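Local coordinates for protein EmGH1 (Erythrobacter marinus, PDB 5Z87) that probably hydrolyses beta-glucosidic bonds as a family 3 glycoside hydrolase, releasing glucose from non-reducing ends, at residues H87-V92 / I123-F128; G244-P249 / A539-F544; K436-G441 / V519-D524; R712-S717 / E765-A770. All blocks are in the same frame, centred on the assembly; numbering follows the deposited sequence.

Contact 1: residues H87-V92 / I123-F128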
loop_
_atom_site.group_PDB
_atom_site.type_symbol
_atom_site.label_atom_id
_atom_site.label_comp_id
_atom_site.label_asym_id
_atom_site.label_seq_id
_atom_site.Cartn_x
_atom_site.Cartn_y
_atom_site.Cartn_z
ATOM N N HIS A 87 22.632 -40.393 11.011
ATOM C CA HIS A 87 23.841 -39.640 10.698
ATOM C C HIS A 87 23.887 -38.288 11.397
ATOM O O HIS A 87 24.642 -37.406 10.983
ATOM C CB HIS A 87 23.968 -39.455 9.191
ATOM C CG HIS A 87 23.573 -40.669 8.416
ATOM N ND1 HIS A 87 24.302 -41.840 8.453
ATOM C CD2 HIS A 87 22.511 -40.908 7.610
ATOM C CE1 HIS A 87 23.713 -42.743 7.688
ATOM N NE2 HIS A 87 22.620 -42.206 7.171
ATOM N N GLY A 88 23.105 -38.104 12.453
ATOM C CA GLY A 88 23.109 -36.807 13.101
ATOM C C GLY A 88 22.054 -35.884 12.522
ATOM O O GLY A 88 21.041 -36.351 11.987
ATOM N N ILE A 89 22.280 -34.574 12.612
ATOM C CA ILE A 89 21.229 -33.606 12.330
ATOM C C ILE A 89 21.880 -32.252 12.106
ATOM O O ILE A 89 22.907 -31.934 12.710
ATOM C CB ILE A 89 20.184 -33.589 13.481
ATOM C CG1 ILE A 89 18.879 -32.914 13.044
ATOM C CG2 ILE A 89 20.747 -32.947 14.750
ATOM C CD1 ILE A 89 17.688 -33.322 13.890
ATOM N N GLY A 90 21.295 -31.463 11.211
ATOM C CA GLY A 90 21.726 -30.092 11.031
ATOM C C GLY A 90 21.521 -29.236 12.265
ATOM O O GLY A 90 22.476 -28.683 12.818
ATOM N N GLY A 91 20.271 -29.108 12.706
ATOM C CA GLY A 91 19.981 -28.328 13.891
ATOM C C GLY A 91 18.690 -28.785 14.528
ATOM O O GLY A 91 17.956 -29.613 13.985
ATOM N N VAL A 92 18.430 -28.242 15.712
ATOM C CA VAL A 92 17.118 -28.331 16.332
ATOM C C VAL A 92 16.721 -26.922 16.731
ATOM O O VAL A 92 17.562 -26.041 16.936
ATOM C CB VAL A 92 17.062 -29.268 17.564
ATOM C CG1 VAL A 92 17.223 -30.714 17.148
ATOM C CG2 VAL A 92 18.088 -28.857 18.621
ATOM N N ILE A 123 29.678 -34.696 14.707
ATOM C CA ILE A 123 29.120 -33.372 14.430
ATOM C C ILE A 123 27.983 -33.096 15.411
ATOM O O ILE A 123 26.994 -33.844 15.437
ATOM C CB ILE A 123 28.640 -33.262 12.973
ATOM C CG1 ILE A 123 29.757 -33.697 12.010
ATOM C CG2 ILE A 123 28.134 -31.826 12.671
ATOM C CD1 ILE A 123 29.307 -33.904 10.547
ATOM N N PRO A 124 28.085 -32.071 16.249
ATOM C CA PRO A 124 26.955 -31.700 17.107
ATOM C C PRO A 124 25.898 -30.938 16.310
ATOM O O PRO A 124 26.119 -30.496 15.181
ATOM C CB PRO A 124 27.595 -30.811 18.190
ATOM C CG PRO A 124 29.099 -30.826 17.900
ATOM C CD PRO A 124 29.227 -31.163 16.445
ATOM N N ALA A 125 24.728 -30.805 16.921
ATOM C CA ALA A 125 23.650 -30.012 16.345
ATOM C C ALA A 125 23.848 -28.525 16.624
ATOM O O ALA A 125 24.385 -28.136 17.664
ATOM C CB ALA A 125 22.307 -30.468 16.913
ATOM N N PHE A 126 23.435 -27.685 15.669
ATOM C CA PHE A 126 23.080 -26.315 16.026
ATOM C C PHE A 126 21.859 -26.377 16.934
ATOM O O PHE A 126 20.951 -27.183 16.719
ATOM C CB PHE A 126 22.772 -25.461 14.786
ATOM C CG PHE A 126 23.941 -24.623 14.310
ATOM C CD1 PHE A 126 24.612 -23.772 15.176
ATOM C CD2 PHE A 126 24.377 -24.698 12.995
ATOM C CE1 PHE A 126 25.696 -23.011 14.734
ATOM C CE2 PHE A 126 25.465 -23.931 12.548
ATOM C CZ PHE A 126 26.118 -23.093 13.417
ATOM N N VAL A 127 21.861 -25.567 17.981
ATOM C CA VAL A 127 20.742 -25.476 18.910
ATOM C C VAL A 127 20.225 -24.050 18.783
ATOM O O VAL A 127 20.835 -23.114 19.315
ATOM C CB VAL A 127 21.149 -25.804 20.353
ATOM C CG1 VAL A 127 19.954 -25.663 21.299
ATOM C CG2 VAL A 127 21.728 -27.211 20.425
ATOM N N PHE A 128 19.118 -23.875 18.063
ATOM C CA PHE A 128 18.630 -22.545 17.701
ATOM C C PHE A 128 17.570 -22.099 18.698
ATOM O O PHE A 128 16.610 -22.835 18.960
ATOM C CB PHE A 128 18.045 -22.536 16.282
ATOM C CG PHE A 128 19.068 -22.649 15.188
ATOM C CD1 PHE A 128 20.008 -21.649 14.994
ATOM C CD2 PHE A 128 19.071 -23.743 14.331
ATOM C CE1 PHE A 128 20.953 -21.733 13.976
ATOM C CE2 PHE A 128 19.998 -23.833 13.305
ATOM C CZ PHE A 128 20.960 -22.825 13.141
HETATM O O HOH W 1 24.933 -33.572 13.404
#
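Gly-90, Val-92, Phe-126 and Phe-128 are laced together by three backbone hydrogen bonds in the alternating pattern of a parallel pair. Phe-126 N donates to Gly-90 O (3.2 Å), Val-92 N to Phe-126 O (2.9 Å), and Phe-128 N to Val-92 O in a nearly straight bond (N-H...O angle 171°). Gly-91 CA and Phe-126 CA are 4.3 Å apart, the closer of the two strand pairings, and Gly-91 CA makes a CA-H...O contact with Phe-126 O (3.2 Å). Before the strands begin, Ile-89 CG1 stands anti to the backbone N (chi1 -163°), and its CG2 branch, between the backbone N and the carbonyl carbon, meets Ala-125 CB at 3.6 Å. Further back the segments separate, and a water spans them, accepting from Ile-89 N (2.9 Å) and donating to Ile-123 O (2.9 Å). In the second shell Lys-380 NZ is hydrogen-bonded to both Gly-90 O and Pro-124 O, and helix 101-116 covers Val-92 and Val-127. With that helix the strands form a beta-alpha-beta unit of the TIM-barrel-like N-terminal domain. Gly-90 O therefore serves two donors, one probably charged, and main-chain polarity is met inside a buried, largely apolar setting.

Contact 2: residues G244-P249 / A539-F544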
loop_
_atom_site.group_PDB
_atom_site.type_symbol
_atom_site.label_atom_id
_atom_site.label_comp_id
_atom_site.label_asym_id
_atom_site.label_seq_id
_atom_site.Cartn_x
_atom_site.Cartn_y
_atom_site.Cartn_z
ATOM N N GLY A 244 -0.921 -4.577 5.818
ATOM C CA GLY A 244 -0.374 -4.906 7.109
ATOM C C GLY A 244 -0.658 -6.324 7.510
ATOM O O GLY A 244 -0.624 -6.652 8.694
ATOM N N ARG A 245 -0.957 -7.177 6.542
ATOM C CA ARG A 245 -1.387 -8.533 6.801
ATOM C C ARG A 245 -0.190 -9.473 6.722
ATOM O O ARG A 245 0.562 -9.454 5.736
ATOM C CB ARG A 245 -2.478 -8.923 5.812
ATOM C CG ARG A 245 -3.668 -7.963 5.874
ATOM C CD ARG A 245 -4.841 -8.462 5.018
ATOM N NE ARG A 245 -4.601 -8.319 3.580
ATOM C CZ ARG A 245 -5.127 -7.355 2.818
ATOM N NH1 ARG A 245 -5.898 -6.437 3.366
ATOM N NH2 ARG A 245 -4.878 -7.304 1.506
ATOM N N ASN A 246 0.003 -10.258 7.780
ATOM C CA ASN A 246 1.100 -11.211 7.821
ATOM C C ASN A 246 0.970 -12.198 6.669
ATOM O O ASN A 246 -0.123 -12.680 6.371
ATOM C CB ASN A 246 1.094 -11.942 9.165
ATOM C CG ASN A 246 2.452 -12.521 9.530
ATOM O OD1 ASN A 246 3.488 -11.901 9.300
ATOM N ND2 ASN A 246 2.446 -13.719 10.108
ATOM N N PHE A 247 2.090 -12.470 5.998
ATOM C CA PHE A 247 2.256 -13.363 4.849
ATOM C C PHE A 247 1.927 -12.687 3.506
ATOM O O PHE A 247 2.223 -13.270 2.469
ATOM C CB PHE A 247 1.417 -14.655 4.930
ATOM C CG PHE A 247 1.911 -15.661 5.931
ATOM C CD1 PHE A 247 1.477 -15.614 7.260
ATOM C CD2 PHE A 247 2.762 -16.693 5.536
ATOM C CE1 PHE A 247 1.910 -16.551 8.188
ATOM C CE2 PHE A 247 3.209 -17.637 6.448
ATOM C CZ PHE A 247 2.788 -17.567 7.783
ATOM N N ALA A 248 1.312 -11.498 3.482
ATOM C CA ALA A 248 0.814 -10.942 2.227
ATOM C C ALA A 248 1.972 -10.425 1.372
ATOM O O ALA A 248 3.032 -10.067 1.890
ATOM C CB ALA A 248 -0.198 -9.817 2.484
ATOM N N PRO A 249 1.785 -10.367 0.054
ATOM C CA PRO A 249 2.876 -9.938 -0.821
ATOM C C PRO A 249 3.326 -8.531 -0.501
ATOM O O PRO A 249 2.576 -7.705 0.024
ATOM C CB PRO A 249 2.264 -10.012 -2.228
ATOM C CG PRO A 249 1.174 -11.038 -2.098
ATOM C CD PRO A 249 0.594 -10.769 -0.716
ATOM N N ALA A 539 -1.546 -7.009 19.273
ATOM C CA ALA A 539 -0.439 -7.032 18.322
ATOM C C ALA A 539 0.280 -8.359 18.525
ATOM O O ALA A 539 0.859 -8.600 19.593
ATOM C CB ALA A 539 0.517 -5.854 18.527
ATOM N N ARG A 540 0.210 -9.235 17.532
ATOM C CA ARG A 540 0.952 -10.481 17.617
ATOM C C ARG A 540 1.177 -11.012 16.213
ATOM O O ARG A 540 0.571 -10.560 15.237
ATOM C CB ARG A 540 0.231 -11.520 18.483
ATOM C CG ARG A 540 -0.981 -12.157 17.825
ATOM C CD ARG A 540 -1.516 -13.319 18.650
ATOM N NE ARG A 540 -0.470 -14.268 19.041
ATOM C CZ ARG A 540 -0.199 -14.604 20.300
ATOM N NH1 ARG A 540 -0.900 -14.068 21.295
ATOM N NH2 ARG A 540 0.762 -15.479 20.568
ATOM N N GLU A 541 2.075 -11.978 16.138
ATOM C CA GLU A 541 2.343 -12.702 14.910
ATOM C C GLU A 541 1.133 -13.558 14.541
ATOM O O GLU A 541 0.702 -14.401 15.331
ATOM C CB GLU A 541 3.584 -13.570 15.111
ATOM C CG GLU A 541 3.928 -14.511 13.964
ATOM C CD GLU A 541 5.153 -15.360 14.281
ATOM O OE1 GLU A 541 5.671 -15.285 15.417
ATOM O OE2 GLU A 541 5.594 -16.106 13.392
ATOM N N ALA A 542 0.577 -13.342 13.352
ATOM C CA ALA A 542 -0.531 -14.168 12.869
ATOM C C ALA A 542 0.040 -15.465 12.309
ATOM O O ALA A 542 0.624 -15.466 11.218
ATOM C CB ALA A 542 -1.339 -13.428 11.801
ATOM N N TYR A 543 -0.129 -16.569 13.038
ATOM C CA TYR A 543 0.500 -17.807 12.611
ATOM C C TYR A 543 -0.213 -18.401 11.397
ATOM O O TYR A 543 -1.332 -18.019 11.025
ATOM C CB TYR A 543 0.545 -18.819 13.756
ATOM C CG TYR A 543 1.078 -18.238 15.052
ATOM C CD1 TYR A 543 0.215 -17.891 16.085
ATOM C CD2 TYR A 543 2.442 -18.023 15.239
ATOM C CE1 TYR A 543 0.692 -17.346 17.272
ATOM C CE2 TYR A 543 2.932 -17.485 16.428
ATOM C CZ TYR A 543 2.047 -17.145 17.438
ATOM O OH TYR A 543 2.503 -16.605 18.621
ATOM N N PHE A 544 0.476 -19.359 10.777
ATOM C CA PHE A 544 -0.013 -20.015 9.570
ATOM C C PHE A 544 -1.295 -20.810 9.833
ATOM O O PHE A 544 -2.240 -20.771 9.028
ATOM C CB PHE A 544 1.106 -20.922 9.019
ATOM C CG PHE A 544 0.740 -21.666 7.761
ATOM C CD1 PHE A 544 0.938 -21.086 6.517
ATOM C CD2 PHE A 544 0.210 -22.950 7.823
ATOM C CE1 PHE A 544 0.598 -21.761 5.352
ATOM C CE2 PHE A 544 -0.130 -23.632 6.667
ATOM C CZ PHE A 544 0.064 -23.034 5.423
HETATM O O HOH W 2 4.291 -15.990 10.972
#
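Phe-247, Asn-246 and Ala-542 carry most of this contact between two irregular loops. Asn-246 has CG anti to the backbone N (chi1 -157°), and its ND2 donates to Ala-542 O at 2.8 Å, the acceptor lying close to the amide plane. ND2 also donates to a water (3.1 Å) that donates in turn to Glu-541 OE2 (2.8 Å). A hydrogen bond from Trp-190 NE1 to Asn-246 OD1 holds the other end of the amide. Nearer the backbone, Asn-246 CB rests on Ala-542 CB at 3.9 Å. The Phe-247 ring presents its edge to the same carbonyl, CE1 lying 3.5 Å from Ala-542 O, and its CZ meets Phe-544 CB at 4.0 Å as the two side chains cross at about a right angle. Phe-247 is third in a type II turn closed by a hydrogen bond from Ala-248 N to Arg-245 O. Glu-541, whose OE1 is hydrogen-bonded to Tyr-452 OH, belongs to the pocket that holds dithiothreitol. The contact joins the loop between strand 229-235 and helix 254-261 to the one between strand 527-533 and helix 561-569 of the C-terminal domain, with Phe-648 of the second subunit edge-to-face with Phe-247.

Contact 3: residues K436-G441 / V519-D524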
loop_
_atom_site.group_PDB
_atom_site.type_symbol
_atom_site.label_atom_id
_atom_site.label_comp_id
_atom_site.label_asym_id
_atom_site.label_seq_id
_atom_site.Cartn_x
_atom_site.Cartn_y
_atom_site.Cartn_z
ATOM N N LYS A 436 -2.159 10.657 47.400
ATOM C CA LYS A 436 -2.826 9.406 47.040
ATOM C C LYS A 436 -2.943 9.309 45.523
ATOM O O LYS A 436 -3.713 10.054 44.908
ATOM C CB LYS A 436 -4.199 9.305 47.695
ATOM C CG LYS A 436 -4.792 7.910 47.647
ATOM C CD LYS A 436 -6.185 7.878 48.260
ATOM C CE LYS A 436 -6.644 6.449 48.505
ATOM N NZ LYS A 436 -7.720 6.022 47.562
ATOM N N MET A 437 -2.208 8.370 44.929
ATOM C CA MET A 437 -2.165 8.184 43.484
ATOM C C MET A 437 -2.964 6.952 43.082
ATOM O O MET A 437 -2.759 5.868 43.639
ATOM C CB MET A 437 -0.721 8.049 43.005
ATOM C CG MET A 437 -0.598 7.500 41.595
ATOM S SD MET A 437 1.071 6.972 41.184
ATOM C CE MET A 437 2.040 8.461 41.344
ATOM N N LEU A 438 -3.876 7.124 42.125
ATOM C CA LEU A 438 -4.589 6.008 41.514
ATOM C C LEU A 438 -3.813 5.522 40.292
ATOM O O LEU A 438 -3.552 6.305 39.372
ATOM C CB LEU A 438 -5.996 6.421 41.093
ATOM C CG LEU A 438 -6.728 5.409 40.202
ATOM C CD1 LEU A 438 -7.072 4.141 40.977
ATOM C CD2 LEU A 438 -7.971 6.013 39.579
ATOM N N VAL A 439 -3.437 4.246 40.291
ATOM C CA VAL A 439 -2.828 3.591 39.137
ATOM C C VAL A 439 -3.893 2.700 38.517
ATOM O O VAL A 439 -4.361 1.753 39.158
ATOM C CB VAL A 439 -1.581 2.784 39.538
ATOM C CG1 VAL A 439 -0.954 2.110 38.324
ATOM C CG2 VAL A 439 -0.564 3.692 40.212
ATOM N N VAL A 440 -4.289 3.004 37.278
ATOM C CA VAL A 440 -5.486 2.428 36.673
ATOM C C VAL A 440 -5.242 2.123 35.199
ATOM O O VAL A 440 -4.530 2.856 34.504
ATOM C CB VAL A 440 -6.685 3.388 36.843
ATOM C CG1 VAL A 440 -6.262 4.790 36.461
ATOM C CG2 VAL A 440 -7.869 2.953 35.992
ATOM N N GLY A 441 -5.863 1.038 34.720
ATOM C CA GLY A 441 -5.837 0.691 33.317
ATOM C C GLY A 441 -5.512 -0.767 33.046
ATOM O O GLY A 441 -4.978 -1.487 33.900
ATOM N N VAL A 519 -13.758 5.501 38.399
ATOM C CA VAL A 519 -14.167 6.883 38.646
ATOM C C VAL A 519 -14.382 7.119 40.143
ATOM O O VAL A 519 -13.856 8.078 40.721
ATOM C CB VAL A 519 -15.432 7.218 37.836
ATOM C CG1 VAL A 519 -16.041 8.528 38.329
ATOM C CG2 VAL A 519 -15.118 7.288 36.338
ATOM N N ALA A 520 -15.149 6.234 40.791
ATOM C CA ALA A 520 -15.386 6.348 42.232
ATOM C C ALA A 520 -14.081 6.320 43.019
ATOM O O ALA A 520 -13.824 7.200 43.852
ATOM C CB ALA A 520 -16.313 5.226 42.698
ATOM N N THR A 521 -13.239 5.315 42.764
ATOM C CA THR A 521 -11.953 5.215 43.449
ATOM C C THR A 521 -11.097 6.464 43.257
ATOM O O THR A 521 -10.278 6.801 44.120
ATOM C CB THR A 521 -11.211 3.976 42.945
ATOM O OG1 THR A 521 -12.086 2.842 43.009
ATOM C CG2 THR A 521 -9.955 3.709 43.755
ATOM N N ALA A 522 -11.268 7.162 42.137
ATOM C CA ALA A 522 -10.409 8.298 41.818
ATOM C C ALA A 522 -10.761 9.567 42.595
ATOM O O ALA A 522 -9.933 10.489 42.646
ATOM C CB ALA A 522 -10.464 8.573 40.309
ATOM N N GLN A 523 -11.948 9.624 43.216
ATOM C CA GLN A 523 -12.424 10.867 43.820
ATOM C C GLN A 523 -11.491 11.355 44.921
ATOM O O GLN A 523 -11.294 12.563 45.082
ATOM C CB GLN A 523 -13.836 10.676 44.365
ATOM C CG GLN A 523 -14.843 10.203 43.328
ATOM C CD GLN A 523 -15.145 11.253 42.267
ATOM O OE1 GLN A 523 -14.755 12.422 42.392
ATOM N NE2 GLN A 523 -15.833 10.834 41.202
ATOM N N ASP A 524 -10.894 10.441 45.679
ATOM C CA ASP A 524 -10.003 10.806 46.774
ATOM C C ASP A 524 -8.533 10.850 46.365
ATOM O O ASP A 524 -7.672 11.099 47.218
ATOM C CB ASP A 524 -10.195 9.844 47.956
ATOM C CG ASP A 524 -10.335 8.396 47.517
ATOM O OD1 ASP A 524 -9.307 7.696 47.397
ATOM O OD2 ASP A 524 -11.482 7.960 47.274
#
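Lys-436 and Asp-524 form the polar part of the contact, a salt bridge between NZ and OD1. The modelled separation of 2.3 Å is very short, so its exact length is doubtful. The lysine chain leaves the strand with CG anti to the backbone N (chi1 -166°) and bends at its last torsion; its CD passes 3.7 Å from the main-chain Asp-524 O, and the two side chains cross obliquely. Lys-436 NZ has a second acidic partner in Glu-478 OE1, on the adjoining strand 476-480, and two carboxylates around one ammonium group would be expected to stabilise its positive charge. Strand 436-440 belongs to the mixed, mostly parallel sheet of the C-terminal domain, an alpha/beta sandwich in family 3 enzymes, and helix 508-522 packs on one face of that sheet before the chain enters the adjacent strand 527-533. The apolar part is made by Leu-438, pointing from the strand toward helix 508-522. Its CD2 sits 3.6 Å from Ala-522 CB, and its other branch, CD1, meets Thr-521 CG2 at 4.0 Å, the two side chains crossing at about a right angle. Thr-521 turns its methyl to the leucine while its OG1 is hydrogen-bonded to Glu-517 O within the helix.

Contact 4: residues R712-S717 / E765-A770. With MG (magnesium ion), chain E.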
loop_
_atom_site.group_PDB
_atom_site.type_symbol
_atom_site.label_atom_id
_atom_site.label_comp_id
_atom_site.label_asym_id
_atom_site.label_seq_id
_atom_site.Cartn_x
_atom_site.Cartn_y
_atom_site.Cartn_z
ATOM N N ARG A 712 19.132 15.585 1.787
ATOM C CA ARG A 712 18.266 15.530 0.615
ATOM C C ARG A 712 19.140 15.694 -0.619
ATOM O O ARG A 712 19.874 16.679 -0.737
ATOM C CB ARG A 712 17.180 16.616 0.667
ATOM C CG ARG A 712 16.613 17.065 -0.692
ATOM C CD ARG A 712 15.745 15.999 -1.360
ATOM N NE ARG A 712 15.122 16.487 -2.598
ATOM C CZ ARG A 712 14.507 15.712 -3.490
ATOM N NH1 ARG A 712 13.974 16.245 -4.585
ATOM N NH2 ARG A 712 14.413 14.413 -3.284
ATOM N N ASP A 713 19.068 14.730 -1.528
ATOM C CA ASP A 713 19.743 14.826 -2.817
ATOM C C ASP A 713 18.776 15.560 -3.745
ATOM O O ASP A 713 17.809 14.972 -4.243
ATOM C CB ASP A 713 20.112 13.433 -3.307
ATOM C CG ASP A 713 20.890 13.447 -4.595
ATOM O OD1 ASP A 713 21.235 14.549 -5.088
ATOM O OD2 ASP A 713 21.128 12.340 -5.124
ATOM N N SER A 714 19.034 16.859 -3.960
ATOM C CA SER A 714 18.058 17.743 -4.607
ATOM C C SER A 714 17.658 17.236 -5.986
ATOM O O SER A 714 16.471 17.235 -6.335
ATOM C CB SER A 714 18.612 19.164 -4.720
ATOM O OG SER A 714 18.800 19.744 -3.448
ATOM N N ILE A 715 18.631 16.808 -6.785
ATOM C CA ILE A 715 18.394 16.280 -8.125
ATOM C C ILE A 715 19.100 14.940 -8.222
ATOM O O ILE A 715 20.247 14.804 -7.790
ATOM C CB ILE A 715 18.910 17.236 -9.223
ATOM C CG1 ILE A 715 18.306 18.636 -9.070
ATOM C CG2 ILE A 715 18.641 16.652 -10.600
ATOM C CD1 ILE A 715 16.815 18.713 -9.415
ATOM N N ALA A 716 18.429 13.951 -8.799
ATOM C CA ALA A 716 19.020 12.627 -8.863
ATOM C C ALA A 716 18.458 11.890 -10.072
ATOM O O ALA A 716 17.358 12.192 -10.546
ATOM C CB ALA A 716 18.764 11.863 -7.563
ATOM N N SER A 717 19.229 10.913 -10.566
ATOM C CA SER A 717 18.826 10.192 -11.773
ATOM C C SER A 717 17.536 9.407 -11.550
ATOM O O SER A 717 16.785 9.159 -12.506
ATOM C CB SER A 717 19.957 9.266 -12.246
ATOM O OG SER A 717 20.447 8.441 -11.189
ATOM N N GLU A 765 23.707 19.372 -5.924
ATOM C CA GLU A 765 23.494 19.898 -4.586
ATOM C C GLU A 765 23.014 18.824 -3.616
ATOM O O GLU A 765 22.188 17.973 -3.957
ATOM C CB GLU A 765 22.471 21.027 -4.639
ATOM C CG GLU A 765 22.095 21.595 -3.297
ATOM C CD GLU A 765 20.939 22.572 -3.398
ATOM O OE1 GLU A 765 19.769 22.122 -3.522
ATOM O OE2 GLU A 765 21.217 23.793 -3.374
ATOM N N ILE A 766 23.531 18.880 -2.394
ATOM C CA ILE A 766 23.008 18.108 -1.277
ATOM C C ILE A 766 22.607 19.091 -0.193
ATOM O O ILE A 766 23.384 19.991 0.147
ATOM C CB ILE A 766 24.038 17.106 -0.729
ATOM C CG1 ILE A 766 24.619 16.233 -1.857
ATOM C CG2 ILE A 766 23.397 16.287 0.392
ATOM C CD1 ILE A 766 23.641 15.170 -2.403
ATOM N N VAL A 767 21.390 18.934 0.328
ATOM C CA VAL A 767 20.927 19.686 1.486
ATOM C C VAL A 767 21.227 18.842 2.713
ATOM O O VAL A 767 20.880 17.658 2.755
ATOM C CB VAL A 767 19.423 20.004 1.386
ATOM C CG1 VAL A 767 18.984 20.925 2.537
ATOM C CG2 VAL A 767 19.097 20.646 0.052
ATOM N N ILE A 768 21.904 19.431 3.694
ATOM C CA ILE A 768 22.239 18.755 4.942
ATOM C C ILE A 768 21.406 19.391 6.043
ATOM O O ILE A 768 21.389 20.617 6.176
ATOM C CB ILE A 768 23.746 18.847 5.253
ATOM C CG1 ILE A 768 24.555 18.053 4.228
ATOM C CG2 ILE A 768 24.032 18.333 6.647
ATOM C CD1 ILE A 768 26.029 18.326 4.297
ATOM N N MET A 769 20.699 18.564 6.807
ATOM C CA MET A 769 19.747 19.039 7.801
ATOM C C MET A 769 20.066 18.440 9.164
ATOM O O MET A 769 20.543 17.308 9.264
ATOM C CB MET A 769 18.313 18.689 7.404
ATOM C CG MET A 769 17.857 19.340 6.097
ATOM S SD MET A 769 16.501 18.423 5.338
ATOM C CE MET A 769 17.425 17.188 4.448
ATOM N N ALA A 770 19.802 19.217 10.218
ATOM C CA ALA A 770 20.051 18.753 11.576
ATOM C C ALA A 770 19.049 19.382 12.533
ATOM O O ALA A 770 18.599 20.513 12.335
ATOM C CB ALA A 770 21.487 19.067 12.019
HETATM MG MG MG E . 22.064 15.049 -6.838
HETATM O O HOH W 3 22.402 12.960 -7.191
HETATM O O HOH W 4 21.592 17.039 -6.316
HETATM O O HOH W 5 22.574 15.392 -8.816
HETATM O O HOH W 6 24.128 15.061 -6.098
#
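Asp-713, which packs against Ile-766 on the facing strand, binds a magnesium ion that the chain grips by just two of its atoms. Asp-713 OD1 (2.0 Å) and Ile-715 O (2.1 Å) are ligands of the metal, and four waters bring the coordination to six. One of these waters reaches across the contact: it accepts from Ile-715 N and donates to Glu-765 O at 2.6 Å, linking the metal's first shell to the facing strand. OD1 of Asp-713 takes the metal, and OD2 is paired with Arg-720 in a salt bridge, so the carboxylate is held through both oxygens and its negative charge is probably well compensated. Across the strands, Ile-766 CD1 packs 3.7 Å from Asp-713 OD1. The metal thus sits where strand 703-713 ends against strand 764-771, an antiparallel pair in the fibronectin type III-like domain. Arg-712 and Val-767 are a hydrogen-bonded pair, each N donating to the other's O at 2.9 Å, and Asp-713 with Ile-766 is the non-hydrogen-bonded pair that follows. Past the strand end, Ser-714 OG, anti to the carbonyl carbon (chi1 -65°), donates to Glu-765 OE1 at 2.6 Å, using the anti lone pair of the carboxylate; Ser-714 N makes a weak hydrogen bond to Glu-765 O (3.3 Å). On the face bearing Arg-712 and Val-767, Met-769 CE lies 3.8 Å from Arg-712 CB. In the conformer described, Arg-712 NH2 is hydrogen-bonded to Pro-721 O; a second conformer makes that end less certain.

The four contacts sample all three domains. Contact 1 lies in the N-terminal barrel-like domain and contact 3 in the C-terminal sheet domain, their centres about 55 Å apart on opposite sides of the chain's centre. Contact 2 joins those two domains, and contact 3 falls within the chain between its two segments. Contact 2 supplies Glu-541 to the dithiothreitol pocket, its side chain about 3 Å from the bound molecule; contact 1, about 14 Å from contact 2 at the nearest atoms, borders the pocket through Phe-128, stacked on the pocket residue Phe-178. Contact 4, with its magnesium site, has its centre about 36 Å from that of contact 2, yet both touch the second subunit.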